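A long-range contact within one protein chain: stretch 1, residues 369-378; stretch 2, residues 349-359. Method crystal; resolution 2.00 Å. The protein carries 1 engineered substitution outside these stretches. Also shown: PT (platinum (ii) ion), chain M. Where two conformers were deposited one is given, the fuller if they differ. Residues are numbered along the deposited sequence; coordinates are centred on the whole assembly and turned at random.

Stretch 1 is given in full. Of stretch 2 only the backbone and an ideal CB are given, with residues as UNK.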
# COMPACT_ATOMS: atom_id res chain seq x y z
N THR B 369 -35.70 0.35 -11.81
CA THR B 369 -34.32 -0.12 -11.81
C THR B 369 -33.42 0.57 -10.79
O THR B 369 -32.21 0.33 -10.77
CB THR B 369 -33.68 0.06 -13.19
OG1 THR B 369 -33.56 1.46 -13.48
CG2 THR B 369 -34.53 -0.62 -14.26
N LEU B 370 -34.00 1.44 -9.97
CA LEU B 370 -33.23 2.16 -8.97
C LEU B 370 -32.44 1.25 -8.02
O LEU B 370 -31.25 1.48 -7.77
CB LEU B 370 -34.15 3.08 -8.16
CG LEU B 370 -33.46 4.09 -7.24
CD1 LEU B 370 -32.50 4.95 -8.07
CD2 LEU B 370 -34.51 4.95 -6.54
N PRO B 371 -33.09 0.21 -7.46
CA PRO B 371 -32.39 -0.70 -6.55
C PRO B 371 -31.15 -1.33 -7.19
O PRO B 371 -30.08 -1.37 -6.57
CB PRO B 371 -33.46 -1.73 -6.21
CG PRO B 371 -34.72 -0.93 -6.25
CD PRO B 371 -34.53 -0.11 -7.51
N GLU B 372 -31.29 -1.82 -8.41
CA GLU B 372 -30.17 -2.44 -9.11
C GLU B 372 -29.06 -1.43 -9.41
O GLU B 372 -27.89 -1.69 -9.17
CB GLU B 372 -30.65 -3.08 -10.42
CG GLU B 372 -29.59 -3.91 -11.14
CD GLU B 372 -29.51 -3.61 -12.62
OE1 GLU B 372 -30.58 -3.54 -13.28
OE2 GLU B 372 -28.39 -3.45 -13.14
N ALA B 373 -29.46 -0.27 -9.93
CA ALA B 373 -28.53 0.79 -10.29
C ALA B 373 -27.65 1.17 -9.11
O ALA B 373 -26.44 1.38 -9.25
CB ALA B 373 -29.29 2.01 -10.78
N HIS B 374 -28.26 1.25 -7.93
CA HIS B 374 -27.54 1.59 -6.73
C HIS B 374 -26.54 0.53 -6.28
O HIS B 374 -25.42 0.87 -5.85
CB HIS B 374 -28.53 1.87 -5.62
CG HIS B 374 -28.43 3.26 -5.12
ND1 HIS B 374 -29.45 3.89 -4.45
CD2 HIS B 374 -27.42 4.15 -5.21
CE1 HIS B 374 -29.07 5.12 -4.15
NE2 HIS B 374 -27.85 5.29 -4.60
N ALA B 375 -26.94 -0.73 -6.37
CA ALA B 375 -26.10 -1.86 -6.00
C ALA B 375 -24.86 -1.92 -6.89
O ALA B 375 -23.74 -1.96 -6.38
CB ALA B 375 -26.89 -3.17 -6.13
N CYS B 376 -25.07 -1.92 -8.21
CA CYS B 376 -23.97 -1.96 -9.17
C CYS B 376 -22.99 -0.83 -8.93
O CYS B 376 -21.78 -1.05 -8.80
CB CYS B 376 -24.51 -1.83 -10.61
SG CYS B 376 -25.38 -3.27 -11.24
N THR B 377 -23.50 0.40 -8.87
CA THR B 377 -22.66 1.56 -8.66
C THR B 377 -21.85 1.45 -7.36
O THR B 377 -20.64 1.61 -7.38
CB THR B 377 -23.46 2.87 -8.62
OG1 THR B 377 -24.51 2.77 -7.65
CG2 THR B 377 -24.07 3.14 -9.97
N ALA B 378 -22.52 1.16 -6.25
CA ALA B 378 -21.83 1.04 -4.97
C ALA B 378 -20.75 -0.04 -5.00
O ALA B 378 -19.62 0.17 -4.55
CB ALA B 378 -22.84 0.76 -3.83
N UNK B 349 -17.35 3.04 -18.91
CA UNK B 349 -18.13 3.52 -20.06
C UNK B 349 -19.57 3.09 -19.86
O UNK B 349 -20.50 3.87 -20.10
CB UNK B 349 -17.58 2.98 -21.38
N UNK B 350 -19.76 1.83 -19.45
CA UNK B 350 -21.09 1.28 -19.22
C UNK B 350 -21.80 2.04 -18.11
O UNK B 350 -22.98 2.37 -18.23
CB UNK B 350 -21.00 -0.21 -18.87
N UNK B 351 -21.08 2.31 -17.02
CA UNK B 351 -21.66 3.04 -15.90
C UNK B 351 -22.14 4.42 -16.32
O UNK B 351 -23.05 4.98 -15.71
CB UNK B 351 -20.64 3.16 -14.76
N UNK B 352 -21.52 4.98 -17.35
CA UNK B 352 -21.95 6.28 -17.84
C UNK B 352 -23.33 6.11 -18.48
O UNK B 352 -24.26 6.85 -18.18
CB UNK B 352 -20.94 6.86 -18.83
N UNK B 353 -23.44 5.11 -19.36
CA UNK B 353 -24.70 4.81 -20.02
C UNK B 353 -25.78 4.59 -18.96
O UNK B 353 -26.91 5.04 -19.10
CB UNK B 353 -24.56 3.58 -20.93
N UNK B 354 -25.41 3.88 -17.89
CA UNK B 354 -26.33 3.60 -16.80
C UNK B 354 -26.77 4.89 -16.12
O UNK B 354 -27.95 5.05 -15.77
CB UNK B 354 -25.68 2.66 -15.78
N UNK B 355 -25.83 5.80 -15.91
CA UNK B 355 -26.14 7.07 -15.28
C UNK B 355 -27.27 7.76 -16.01
O UNK B 355 -28.25 8.18 -15.40
CB UNK B 355 -24.90 7.97 -15.24
N UNK B 356 -27.12 7.88 -17.33
CA UNK B 356 -28.14 8.51 -18.17
C UNK B 356 -29.46 7.76 -18.06
O UNK B 356 -30.48 8.31 -17.65
CB UNK B 356 -27.68 8.56 -19.63
N UNK B 357 -29.44 6.48 -18.43
CA UNK B 357 -30.64 5.65 -18.38
C UNK B 357 -31.41 5.83 -17.07
O UNK B 357 -32.62 6.07 -17.09
CB UNK B 357 -30.26 4.18 -18.56
N UNK B 358 -30.71 5.72 -15.94
CA UNK B 358 -31.34 5.87 -14.63
C UNK B 358 -31.89 7.28 -14.46
O UNK B 358 -32.99 7.46 -13.94
CB UNK B 358 -30.34 5.55 -13.51
N UNK B 359 -31.13 8.26 -14.92
CA UNK B 359 -31.55 9.65 -14.83
C UNK B 359 -32.81 9.89 -15.67
O UNK B 359 -33.74 10.57 -15.24
CB UNK B 359 -30.42 10.58 -15.28
PT PT M . -26.45 6.27 -3.47

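The two helices run nearly antiparallel, their N-to-C directions 154° apart and their axes 10.9 Å apart at closest approach, so the start of stretch 2 lies beside the end of stretch 1. All eleven backbone positions of stretch 2 are helical, which argues against proline or glycine but selects little else.

Position 349 is out of reach of stretch 1, which therefore sets no preference; it is Glu349. At position 350 CA-to-CB points sideways, and no atom of stretch 1 lies within 5.5 Å of the ideal CB. A short side chain would leave the gap open, whereas a long apolar or aromatic one could reach the sulfur of Cys376. The residue is Trp350, with chi1 t. Its indole spans the distance and meets the sulfur edge-on: Cys376 SG is 4.2 Å from Trp350 CH2, 81° off the normal of the six-membered ring.

Position 351 points toward stretch 1, and its CA is paired in register with that of Thr377. The methyl of Thr377 is directed at this helix, while its hydroxyl lies within reach of carbonyl oxygens of its own helix, so a medium-sized apolar side chain such as leucine, isoleucine or methionine would suit. It is Leu351, whose CD2 packs 3.8 Å from Thr377 CG2; its chi1 of -93° lies between wells.

Positions 352 and 353 are out of reach and little constrained by stretch 1. They are Lys352 and Trp353.

Position 354 again points toward stretch 1, facing the space between Ala373 and Thr377. The small alanine leaves room for a branched apolar chain; leucine, isoleucine or methionine could fill it. Leu354, with chi1 t and chi2 p, places CD2 4.4 Å from both Ala373 CA and Thr377 CG2, while its CD1 is 4.5 Å from Ala373 CB. It thus bridges two successive turns of the opposing helix.

Position 355 points away, and 356 is out of reach; many residues would serve at either. They are Tyr355 and Thr356.

At position 357 CA-to-CB is sideways, but a polar side chain could extend towards the hydroxyl of Thr369, directly or through water. Aspartate, asparagine, glutamate or glutamine are plausible. Asp357 uses a water: the water donates to Asp357 OD1 at 2.7 Å and is hydrogen-bonded to Thr369 OG1 at 2.8 Å.

Position 358 comes closest by its backbone, its CA lying nearest that of Leu370, and its ideal CB is 4.6 Å from Ala373 CB. Pointing toward stretch 1, it calls for a compact apolar residue, with valine, isoleucine or alanine all reasonable. Val358 contacts both neighbours: CG2 lies 3.6 Å from Ala373 CB, and CG1 lies 4.4 Å from Leu370 CD1.

Position 359 is out of reach, leaving the choice open. Thr359 turns back to its own helix, donating from OG1 to Tyr355 O at 2.7 Å.

Stretch 2 (349-359) EWLKWLYTDVT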
# COMPACT_ATOMS: atom_id res chain seq x y z
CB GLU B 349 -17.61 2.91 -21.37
CG GLU B 349 -16.43 3.65 -22.02
CD GLU B 349 -15.87 2.90 -23.23
OE1 GLU B 349 -16.63 2.19 -23.92
OE2 GLU B 349 -14.66 3.06 -23.51
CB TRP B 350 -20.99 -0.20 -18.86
CG TRP B 350 -22.31 -0.81 -18.51
CD1 TRP B 350 -23.30 -1.19 -19.39
CD2 TRP B 350 -22.82 -1.08 -17.20
NE1 TRP B 350 -24.39 -1.66 -18.70
CE2 TRP B 350 -24.13 -1.61 -17.35
CE3 TRP B 350 -22.31 -0.91 -15.91
CZ2 TRP B 350 -24.92 -1.97 -16.26
CZ3 TRP B 350 -23.11 -1.28 -14.82
CH2 TRP B 350 -24.39 -1.80 -15.00
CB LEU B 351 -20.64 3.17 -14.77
CG LEU B 351 -20.69 2.09 -13.70
CD1 LEU B 351 -19.63 2.41 -12.65
CD2 LEU B 351 -22.09 2.02 -13.06
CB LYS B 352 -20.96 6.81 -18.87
CG LYS B 352 -21.32 8.18 -19.42
CD LYS B 352 -21.26 9.27 -18.36
CE LYS B 352 -21.73 10.60 -18.94
NZ LYS B 352 -21.04 10.92 -20.23
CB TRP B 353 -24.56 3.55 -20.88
CG TRP B 353 -25.88 3.02 -21.38
CD1 TRP B 353 -26.57 3.45 -22.48
CD2 TRP B 353 -26.71 2.05 -20.74
NE1 TRP B 353 -27.79 2.82 -22.54
CE2 TRP B 353 -27.90 1.95 -21.49
CE3 TRP B 353 -26.56 1.25 -19.59
CZ2 TRP B 353 -28.94 1.09 -21.13
CZ3 TRP B 353 -27.60 0.39 -19.23
CH2 TRP B 353 -28.78 0.32 -20.00
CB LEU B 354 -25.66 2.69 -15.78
CG LEU B 354 -26.50 2.33 -14.54
CD1 LEU B 354 -27.79 1.68 -14.99
CD2 LEU B 354 -25.70 1.40 -13.64
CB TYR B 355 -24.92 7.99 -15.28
CG TYR B 355 -25.29 9.43 -15.01
CD1 TYR B 355 -25.78 9.82 -13.77
CD2 TYR B 355 -25.17 10.40 -16.00
CE1 TYR B 355 -26.15 11.13 -13.52
CE2 TYR B 355 -25.54 11.73 -15.77
CZ TYR B 355 -26.03 12.08 -14.51
OH TYR B 355 -26.41 13.38 -14.25
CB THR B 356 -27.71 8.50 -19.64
OG1 THR B 356 -26.38 9.02 -19.76
CG2 THR B 356 -28.66 9.35 -20.46
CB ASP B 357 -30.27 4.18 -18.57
CG ASP B 357 -31.49 3.29 -18.75
OD1 ASP B 357 -31.87 2.56 -17.80
OD2 ASP B 357 -32.08 3.32 -19.86
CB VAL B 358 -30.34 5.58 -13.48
CG1 VAL B 358 -31.02 5.74 -12.14
CG2 VAL B 358 -29.81 4.17 -13.59
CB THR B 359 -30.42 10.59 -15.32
OG1 THR B 359 -29.29 10.45 -14.46
CG2 THR B 359 -30.88 12.04 -15.32
O HOH W 1 -31.39 1.95 -15.25
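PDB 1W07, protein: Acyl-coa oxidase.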